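Local coordinates for RagA protein (Porphyromonas gingivalis, PDB 6SLN), which probably imports nutrients, perhaps peptides, across the outer membrane as a TonB-dependent receptor, at residues Glu356-Glu361 with Gln449-Lys454; Ala191-Gly196 with Phe573-Tyr578; Ala116-Ala121 with Met175-Phe180. All coordinates share one frame; numbering follows the deposited sequence.

Interaction 1. Residues Glu356-Glu361 with Gln449-Lys454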
loop_
_atom_site.group_PDB
_atom_site.type_symbol
_atom_site.label_atom_id
_atom_site.label_comp_id
_atom_site.label_asym_id
_atom_site.label_seq_id
_atom_site.Cartn_x
_atom_site.Cartn_y
_atom_site.Cartn_z
ATOM N N GLU A 356 27.816 22.718 -16.199
ATOM C CA GLU A 356 28.321 23.967 -15.638
ATOM C C GLU A 356 28.566 24.932 -16.788
ATOM O O GLU A 356 29.087 24.532 -17.831
ATOM C CB GLU A 356 29.615 23.745 -14.845
ATOM C CG GLU A 356 30.054 24.926 -13.991
ATOM C CD GLU A 356 30.850 24.504 -12.751
ATOM O OE1 GLU A 356 30.692 23.346 -12.295
ATOM O OE2 GLU A 356 31.632 25.338 -12.231
ATOM N N SER A 357 28.192 26.193 -16.602
ATOM C CA SER A 357 28.347 27.148 -17.693
ATOM C C SER A 357 28.456 28.561 -17.156
ATOM O O SER A 357 27.755 28.927 -16.208
ATOM C CB SER A 357 27.177 27.082 -18.680
ATOM O OG SER A 357 27.332 28.074 -19.681
ATOM N N ARG A 358 29.327 29.350 -17.783
ATOM C CA ARG A 358 29.352 30.796 -17.588
ATOM C C ARG A 358 28.482 31.422 -18.675
ATOM O O ARG A 358 28.840 31.408 -19.856
ATOM C CB ARG A 358 30.779 31.340 -17.628
ATOM C CG ARG A 358 30.866 32.824 -17.354
ATOM C CD ARG A 358 32.167 33.211 -16.683
ATOM N NE ARG A 358 32.316 32.594 -15.363
ATOM C CZ ARG A 358 31.729 33.020 -14.242
ATOM N NH1 ARG A 358 30.929 34.084 -14.258
ATOM N NH2 ARG A 358 31.948 32.370 -13.099
ATOM N N ILE A 359 27.332 31.957 -18.271
ATOM C CA ILE A 359 26.379 32.514 -19.222
ATOM C C ILE A 359 26.810 33.904 -19.656
ATOM O O ILE A 359 26.891 34.201 -20.855
ATOM C CB ILE A 359 24.973 32.529 -18.606
ATOM C CG1 ILE A 359 24.454 31.105 -18.455
ATOM C CG2 ILE A 359 24.038 33.337 -19.445
ATOM C CD1 ILE A 359 24.896 30.449 -17.191
ATOM N N ASN A 360 27.093 34.776 -18.692
ATOM C CA ASN A 360 27.631 36.096 -18.987
ATOM C C ASN A 360 28.709 36.399 -17.958
ATOM O O ASN A 360 29.066 35.551 -17.133
ATOM C CB ASN A 360 26.525 37.163 -19.019
ATOM C CG ASN A 360 25.502 36.977 -17.929
ATOM O OD1 ASN A 360 25.853 36.802 -16.766
ATOM N ND2 ASN A 360 24.220 37.029 -18.297
ATOM N N GLU A 361 29.229 37.622 -18.007
ATOM C CA GLU A 361 30.325 37.994 -17.125
ATOM C C GLU A 361 29.964 37.840 -15.649
ATOM O O GLU A 361 30.843 37.547 -14.830
ATOM C CB GLU A 361 30.760 39.426 -17.431
ATOM C CG GLU A 361 31.026 39.672 -18.906
ATOM C CD GLU A 361 31.615 41.046 -19.172
ATOM O OE1 GLU A 361 31.697 41.444 -20.358
ATOM O OE2 GLU A 361 31.994 41.729 -18.194
ATOM N N GLN A 449 25.406 31.175 -9.557
ATOM C CA GLN A 449 26.494 31.947 -8.971
ATOM C C GLN A 449 26.487 33.344 -9.573
ATOM O O GLN A 449 26.777 33.521 -10.761
ATOM C CB GLN A 449 27.841 31.262 -9.166
ATOM C CG GLN A 449 28.634 31.245 -7.877
ATOM C CD GLN A 449 30.015 30.669 -8.035
ATOM O OE1 GLN A 449 30.279 29.532 -7.633
ATOM N NE2 GLN A 449 30.914 31.456 -8.616
ATOM N N ILE A 450 26.147 34.325 -8.746
ATOM C CA ILE A 450 26.087 35.724 -9.139
ATOM C C ILE A 450 27.307 36.433 -8.561
ATOM O O ILE A 450 27.463 36.517 -7.334
ATOM C CB ILE A 450 24.790 36.390 -8.656
ATOM C CG1 ILE A 450 23.563 35.615 -9.144
ATOM C CG2 ILE A 450 24.740 37.814 -9.133
ATOM C CD1 ILE A 450 22.272 36.434 -9.143
ATOM N N THR A 451 28.180 36.931 -9.442
ATOM C CA THR A 451 29.256 37.832 -9.038
ATOM C C THR A 451 28.897 39.244 -9.494
ATOM O O THR A 451 29.081 39.583 -10.675
ATOM C CB THR A 451 30.605 37.394 -9.622
ATOM O OG1 THR A 451 30.430 36.913 -10.962
ATOM C CG2 THR A 451 31.213 36.281 -8.772
ATOM N N PRO A 452 28.356 40.095 -8.607
ATOM C CA PRO A 452 27.861 41.413 -9.039
ATOM C C PRO A 452 28.872 42.546 -8.930
ATOM O O PRO A 452 28.774 43.527 -9.677
ATOM C CB PRO A 452 26.673 41.651 -8.100
ATOM C CG PRO A 452 27.047 40.948 -6.849
ATOM C CD PRO A 452 27.913 39.761 -7.242
ATOM N N ILE A 453 29.812 42.451 -7.981
ATOM C CA ILE A 453 30.936 43.375 -7.857
ATOM C C ILE A 453 32.185 42.547 -7.582
ATOM O O ILE A 453 32.104 41.373 -7.214
ATOM C CB ILE A 453 30.734 44.428 -6.741
ATOM C CG1 ILE A 453 30.872 43.770 -5.367
ATOM C CG2 ILE A 453 29.378 45.139 -6.884
ATOM C CD1 ILE A 453 30.254 44.561 -4.235
ATOM N N LYS A 454 33.355 43.161 -7.765
ATOM C CA LYS A 454 34.601 42.416 -7.605
ATOM C C LYS A 454 34.707 41.882 -6.187
ATOM O O LYS A 454 34.423 42.596 -5.222
ATOM C CB LYS A 454 35.812 43.292 -7.918
ATOM C CG LYS A 454 37.126 42.506 -7.985
ATOM C CD LYS A 454 38.024 42.745 -6.762
ATOM C CE LYS A 454 39.409 42.100 -6.938
ATOM N NZ LYS A 454 39.751 41.201 -5.792
#

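Interaction 2. Residues Ala191-Gly196 with Phe573-Tyr578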
loop_
_atom_site.group_PDB
_atom_site.type_symbol
_atom_site.label_atom_id
_atom_site.label_comp_id
_atom_site.label_asym_id
_atom_site.label_seq_id
_atom_site.Cartn_x
_atom_site.Cartn_y
_atom_site.Cartn_z
ATOM N N ALA A 191 37.848 22.986 9.966
ATOM C CA ALA A 191 37.611 22.483 8.618
ATOM C C ALA A 191 36.155 22.147 8.361
ATOM O O ALA A 191 35.774 22.012 7.200
ATOM C CB ALA A 191 38.454 21.235 8.347
ATOM N N THR A 192 35.344 21.995 9.408
ATOM C CA THR A 192 33.944 21.610 9.280
ATOM C C THR A 192 33.005 22.716 9.738
ATOM O O THR A 192 31.922 22.438 10.250
ATOM C CB THR A 192 33.657 20.336 10.071
ATOM O OG1 THR A 192 33.649 20.627 11.473
ATOM C CG2 THR A 192 34.712 19.307 9.804
ATOM N N SER A 193 33.406 23.972 9.573
ATOM C CA SER A 193 32.640 25.060 10.166
ATOM C C SER A 193 31.381 25.431 9.377
ATOM O O SER A 193 30.443 25.978 9.971
ATOM C CB SER A 193 33.535 26.277 10.337
ATOM O OG SER A 193 34.334 26.471 9.191
ATOM N N ILE A 194 31.305 25.124 8.080
ATOM C CA ILE A 194 30.139 25.495 7.282
ATOM C C ILE A 194 29.114 24.359 7.163
ATOM O O ILE A 194 28.139 24.491 6.420
ATOM C CB ILE A 194 30.565 26.005 5.897
ATOM C CG1 ILE A 194 31.062 24.854 5.026
ATOM C CG2 ILE A 194 31.639 27.064 6.039
ATOM C CD1 ILE A 194 31.739 25.297 3.730
ATOM N N TYR A 195 29.284 23.267 7.907
ATOM C CA TYR A 195 28.324 22.167 7.956
ATOM C C TYR A 195 27.729 22.077 9.360
ATOM O O TYR A 195 28.290 22.606 10.327
ATOM C CB TYR A 195 28.999 20.846 7.532
ATOM C CG TYR A 195 29.849 21.064 6.303
ATOM C CD1 TYR A 195 29.271 21.150 5.051
ATOM C CD2 TYR A 195 31.216 21.270 6.402
ATOM C CE1 TYR A 195 30.032 21.385 3.916
ATOM C CE2 TYR A 195 31.987 21.522 5.277
ATOM C CZ TYR A 195 31.387 21.578 4.033
ATOM O OH TYR A 195 32.139 21.823 2.904
ATOM N N GLY A 196 26.567 21.434 9.483
ATOM C CA GLY A 196 25.967 21.455 10.802
ATOM C C GLY A 196 24.853 20.511 11.207
ATOM O O GLY A 196 24.081 20.841 12.112
ATOM N N PHE A 573 25.265 30.670 9.180
ATOM C CA PHE A 573 26.670 30.433 9.474
ATOM C C PHE A 573 27.550 31.492 8.833
ATOM O O PHE A 573 27.150 32.204 7.910
ATOM C CB PHE A 573 27.118 29.037 9.038
ATOM C CG PHE A 573 26.933 28.735 7.567
ATOM C CD1 PHE A 573 25.725 28.239 7.087
ATOM C CD2 PHE A 573 27.999 28.869 6.668
ATOM C CE1 PHE A 573 25.571 27.918 5.733
ATOM C CE2 PHE A 573 27.852 28.547 5.300
ATOM C CZ PHE A 573 26.644 28.073 4.838
ATOM N N SER A 574 28.768 31.578 9.350
ATOM C CA SER A 574 29.745 32.537 8.880
ATOM C C SER A 574 31.134 31.919 8.946
ATOM O O SER A 574 31.421 31.049 9.780
ATOM C CB SER A 574 29.717 33.808 9.728
ATOM O OG SER A 574 30.054 33.466 11.054
ATOM N N ARG A 575 32.003 32.417 8.077
ATOM C CA ARG A 575 33.384 31.975 8.067
ATOM C C ARG A 575 34.232 33.128 7.555
ATOM O O ARG A 575 33.899 33.738 6.533
ATOM C CB ARG A 575 33.560 30.741 7.184
ATOM C CG ARG A 575 34.984 30.235 7.140
ATOM C CD ARG A 575 35.421 29.954 5.720
ATOM N NE ARG A 575 34.875 28.698 5.210
ATOM C CZ ARG A 575 34.838 28.379 3.921
ATOM N NH1 ARG A 575 35.310 29.225 3.015
ATOM N NH2 ARG A 575 34.334 27.217 3.532
ATOM N N PHE A 576 35.317 33.427 8.273
ATOM C CA PHE A 576 36.191 34.554 7.978
ATOM C C PHE A 576 37.622 34.064 7.853
ATOM O O PHE A 576 38.057 33.202 8.621
ATOM C CB PHE A 576 36.089 35.611 9.062
ATOM C CG PHE A 576 34.727 36.183 9.198
ATOM C CD1 PHE A 576 34.355 37.288 8.453
ATOM C CD2 PHE A 576 33.804 35.606 10.048
ATOM C CE1 PHE A 576 33.089 37.823 8.568
ATOM C CE2 PHE A 576 32.525 36.130 10.163
ATOM C CZ PHE A 576 32.172 37.244 9.424
ATOM N N ASN A 577 38.350 34.628 6.885
ATOM C CA ASN A 577 39.704 34.194 6.547
ATOM C C ASN A 577 40.595 35.417 6.391
ATOM O O ASN A 577 40.405 36.219 5.471
ATOM C CB ASN A 577 39.711 33.359 5.270
ATOM C CG ASN A 577 38.576 32.371 5.225
ATOM O OD1 ASN A 577 38.507 31.462 6.049
ATOM N ND2 ASN A 577 37.669 32.542 4.263
ATOM N N TYR A 578 41.578 35.540 7.273
ATOM C CA TYR A 578 42.529 36.638 7.270
ATOM C C TYR A 578 43.911 36.128 6.869
ATOM O O TYR A 578 44.280 34.988 7.165
ATOM C CB TYR A 578 42.568 37.279 8.651
ATOM C CG TYR A 578 43.563 38.385 8.810
ATOM C CD1 TYR A 578 44.895 38.111 9.082
ATOM C CD2 TYR A 578 43.166 39.712 8.730
ATOM C CE1 TYR A 578 45.811 39.123 9.238
ATOM C CE2 TYR A 578 44.077 40.736 8.894
ATOM C CZ TYR A 578 45.398 40.432 9.143
ATOM O OH TYR A 578 46.314 41.436 9.299
#

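Interaction 3. Residues Ala116-Ala121 with Met175-Phe180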
loop_
_atom_site.group_PDB
_atom_site.type_symbol
_atom_site.label_atom_id
_atom_site.label_comp_id
_atom_site.label_asym_id
_atom_site.label_seq_id
_atom_site.Cartn_x
_atom_site.Cartn_y
_atom_site.Cartn_z
ATOM N N ALA A 116 29.457 -2.475 -3.771
ATOM C CA ALA A 116 28.680 -1.242 -3.775
ATOM C C ALA A 116 29.032 -0.338 -2.612
ATOM O O ALA A 116 28.743 0.861 -2.665
ATOM C CB ALA A 116 27.188 -1.550 -3.718
ATOM N N ASN A 117 29.641 -0.890 -1.566
ATOM C CA ASN A 117 29.903 -0.180 -0.316
ATOM C C ASN A 117 31.195 0.611 -0.486
ATOM O O ASN A 117 32.290 0.115 -0.231
ATOM C CB ASN A 117 29.954 -1.183 0.832
ATOM C CG ASN A 117 30.472 -0.586 2.112
ATOM O OD1 ASN A 117 31.151 -1.258 2.876
ATOM N ND2 ASN A 117 30.151 0.677 2.362
ATOM N N ILE A 118 31.054 1.868 -0.923
ATOM C CA ILE A 118 32.189 2.708 -1.318
ATOM C C ILE A 118 33.096 3.040 -0.138
ATOM O O ILE A 118 34.318 3.148 -0.306
ATOM C CB ILE A 118 31.678 3.993 -1.998
ATOM C CG1 ILE A 118 32.830 4.952 -2.313
ATOM C CG2 ILE A 118 30.674 4.680 -1.114
ATOM C CD1 ILE A 118 33.694 4.519 -3.495
ATOM N N MET A 119 32.536 3.216 1.065
ATOM C CA MET A 119 33.366 3.611 2.205
ATOM C C MET A 119 34.414 2.550 2.519
ATOM O O MET A 119 35.507 2.875 3.016
ATOM C CB MET A 119 32.488 3.888 3.430
ATOM C CG MET A 119 31.804 5.273 3.406
ATOM S SD MET A 119 33.007 6.606 3.188
ATOM C CE MET A 119 32.741 7.109 1.502
ATOM N N ASP A 120 34.102 1.286 2.205
ATOM C CA ASP A 120 35.054 0.203 2.381
ATOM C C ASP A 120 36.377 0.496 1.683
ATOM O O ASP A 120 37.442 0.089 2.169
ATOM C CB ASP A 120 34.447 -1.100 1.861
ATOM C CG ASP A 120 35.341 -2.287 2.102
ATOM O OD1 ASP A 120 35.315 -2.831 3.232
ATOM O OD2 ASP A 120 36.073 -2.664 1.162
ATOM N N ALA A 121 36.333 1.221 0.562
ATOM C CA ALA A 121 37.542 1.539 -0.194
ATOM C C ALA A 121 38.420 2.580 0.492
ATOM O O ALA A 121 39.523 2.843 0.002
ATOM C CB ALA A 121 37.166 2.027 -1.597
ATOM N N MET A 175 24.990 5.648 -6.624
ATOM C CA MET A 175 25.778 6.485 -7.516
ATOM C C MET A 175 26.967 5.705 -8.066
ATOM O O MET A 175 27.525 4.830 -7.398
ATOM C CB MET A 175 26.293 7.738 -6.798
ATOM C CG MET A 175 25.238 8.641 -6.141
ATOM S SD MET A 175 25.953 10.286 -5.931
ATOM C CE MET A 175 24.515 11.250 -5.488
ATOM N N ASN A 176 27.360 6.044 -9.284
ATOM C CA ASN A 176 28.514 5.428 -9.924
ATOM C C ASN A 176 29.787 6.090 -9.401
ATOM O O ASN A 176 30.059 7.256 -9.721
ATOM C CB ASN A 176 28.377 5.549 -11.449
ATOM C CG ASN A 176 29.514 4.890 -12.221
ATOM O OD1 ASN A 176 30.464 4.342 -11.650
ATOM N ND2 ASN A 176 29.422 4.961 -13.546
ATOM N N PRO A 177 30.604 5.376 -8.616
ATOM C CA PRO A 177 31.772 6.014 -7.987
ATOM C C PRO A 177 32.857 6.393 -8.962
ATOM O O PRO A 177 33.783 7.118 -8.575
ATOM C CB PRO A 177 32.271 4.951 -7.005
ATOM C CG PRO A 177 31.268 3.813 -7.084
ATOM C CD PRO A 177 30.602 3.923 -8.399
ATOM N N ASN A 178 32.792 5.918 -10.206
ATOM C CA ASN A 178 33.726 6.384 -11.219
ATOM C C ASN A 178 33.494 7.833 -11.587
ATOM O O ASN A 178 34.375 8.449 -12.199
ATOM C CB ASN A 178 33.610 5.537 -12.469
ATOM C CG ASN A 178 34.681 4.521 -12.548
ATOM O OD1 ASN A 178 34.402 3.345 -12.701
ATOM N ND2 ASN A 178 35.928 4.957 -12.431
ATOM N N ASP A 179 32.312 8.368 -11.271
ATOM C CA ASP A 179 32.018 9.781 -11.445
ATOM C C ASP A 179 32.634 10.652 -10.359
ATOM O O ASP A 179 32.548 11.879 -10.461
ATOM C CB ASP A 179 30.507 9.994 -11.478
ATOM C CG ASP A 179 29.840 9.158 -12.537
ATOM O OD1 ASP A 179 30.521 8.834 -13.524
ATOM O OD2 ASP A 179 28.646 8.827 -12.384
ATOM N N PHE A 180 33.260 10.048 -9.342
ATOM C CA PHE A 180 33.859 10.778 -8.231
ATOM C C PHE A 180 35.272 11.228 -8.582
ATOM O O PHE A 180 36.118 10.414 -8.971
ATOM C CB PHE A 180 33.892 9.915 -6.972
ATOM C CG PHE A 180 32.534 9.495 -6.475
ATOM C CD1 PHE A 180 31.380 10.032 -7.009
ATOM C CD2 PHE A 180 32.422 8.564 -5.460
ATOM C CE1 PHE A 180 30.147 9.646 -6.535
ATOM C CE2 PHE A 180 31.190 8.172 -4.984
ATOM C CZ PHE A 180 30.053 8.711 -5.517
#

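Interaction 1. Residues Glu356-Glu361 with Gln449-Lys454
Thr451 meets the other segment through its hydroxyl: OG1 of Thr451 lies 3.9 Å from the carbonyl O of Glu361, a spacing that marks proximity and nothing more. With a first torsion of 39°, OG1 sits between the backbone N and the carbonyl carbon, while CG2 stands beside the backbone N, so the polar branch is the one presented to 356-361. On the Glu361 side it is the backbone carbonyl that does the meeting. Arg358 arrives from another direction. Its CG leaves anti to the backbone N (chi1 -177°), and bends further along the chain, among them chi3 at -63°, turn the guanidinium toward Thr451, where NH1 of Arg358 approaches OG1 of Thr451 obliquely at 4.4 Å. Gln449, whose CB points at the other segment, comes close to the same group without packing on it, its NE2 being 4.7 Å from NH2 of Arg358. The geometry behind this loose approach is that of a beta-barrel wall. Strands 345-360 and 435-450 both pair with 363-377, which runs between them, so the contact joins next-but-one neighbours, and the CA atoms of Arg358 and Gln449 are accordingly 9.2 Å apart. Backbone hydrogen bonds between Ser357 and Val365 and between Gln449 and Lys364 tie both to that middle strand. Trp362 mediates between the two segments: its carbonyl O receives a weak hydrogen bond from OG1 of Thr451, and its N gives a weak one to OD1 of Asn360. Glu356 forms a salt bridge with Lys364, against which the chain of Arg358 also rests, and Ile359 packs on Tyr327 of the second subunit.

Interaction 2. Residues Ala191-Gly196 with Phe573-Tyr578
Ile194 fills the angle between Phe573 and Arg575 and gives the largest share of the buried surface. Its carbonyl O stands 4.1 Å above the plane of the Phe573 ring, over the centre of one face, and its CB comes over the rim of that same face, 3.8 Å from CE2 of Phe573. The branch atoms go to the arginine instead: CG2 of Ile194 is 3.7 Å from NE of Arg575, and CD1 lies obliquely against the guanidinium near NH2. A chi1 of 72° puts CG1 between the backbone N and the carbonyl carbon, with CG2 beside the N, and this turns CG2 and CD1 both to the guanidinium end, the two side chains crossing at an angle. On its other flank CG1 of Ile194 packs 3.4 Å above the ring plane of Tyr195, offset toward the rim, so the isoleucine is held between barrel and plug side chains. Ser193 adds a looser touch, its OG 4.3 Å from CG of Arg575.

Further out, a type I turn from Thr192 to Tyr195 places the isoleucine third in the turn. OG of Ser193 is hydrogen-bonded to the carbonyl O of Ser190, and the carbonyl O of Ser193 accepts from NE of Arg591 on the adjacent strand 584-595, a polar tie to the wall beside the apolar one. Phe573 and Arg575 point the same way because they alternate along a strand with Ser574, whose CB faces away from the loop. The Phe573 ring is flanked by Leu520 and Glu524 of strand 515-540 and by Arg591. A loop of the plug domain, between strands 180-186 and 203-208, is thereby seated against the inner wall of the barrel, as is characteristic of TonB-dependent receptors.

Interaction 3. Residues Ala116-Ala121 with Met175-Phe180
Ile118 and Pro177 lie alongside each other with their side chains running in opposite directions, and the touch falls where CD1 of Ile118 meets CB of Pro177 at 3.8 Å. CG1 of Ile118 then comes to the edge of the Phe180 ring, near its plane and 4.5 Å from CE2 of Phe180. Both approaches follow from the isoleucine's extended first torsion: at chi1 175° CG1 is anti to the backbone N, which sends the longer branch away from the N, on the carbonyl side, and across to 175-180.

Pro177 lies over the aromatic ring, its CA 3.6 Å above the centre of one face of Phe180. With that face taken by Pro177, Ile118 meets the ring at its edge. The pairing is a buried contact within the plug domain, near the barrel wall, where a turn after helix 169-173 leads into sheet strand 180-186. Two backbone bonds shape the turn as a short 3-10 segment: Asp179 N to Asn176 O at 3.0 Å and Phe180 N to Pro177 O at 3.1 Å. Asn176 adds an Asx turn, its OD1 accepting from the backbone N of Asn178 at 3.2 Å; the N-H points well at the acceptor (156°), although the donor sits 53° out of the carbonyl plane. Facing it, 116-121 turns in similar fashion, with Ala121 N bonded to the carbonyl O of Ile118 at 2.9 Å.

Val172 of helix 169-173 also packs on Ile118, while Ile206 and Thr208 of strand 203-208 touch Phe180. Barrel residues reach both segments: Pro177 touches Arg348, ND2 of Asn176 is hydrogen-bonded to Asp315, and Asp120 forms a salt bridge with Arg959.

In the fold
Interaction 3 comes first along the chain and lies wholly within the plug; its segment 175-180 leads into strand 180-186, after which the 191-196 loop of interaction 2 follows. Interaction 2 links that loop with barrel strand 561-580, and interaction 1, made within the barrel wall, is nested in the long span so enclosed. Centres of interactions 1 and 2 lie about 23 Å apart, those of interactions 2 and 3 about 27 Å, and those of interactions 1 and 3 about 32 Å; none touches another. Strand 345-360 nevertheless serves two of them, carrying 356-361 and packing against 175-180. Together they sample plug, plug-barrel seam and barrel wall, the parts expected of a TonB-dependent receptor.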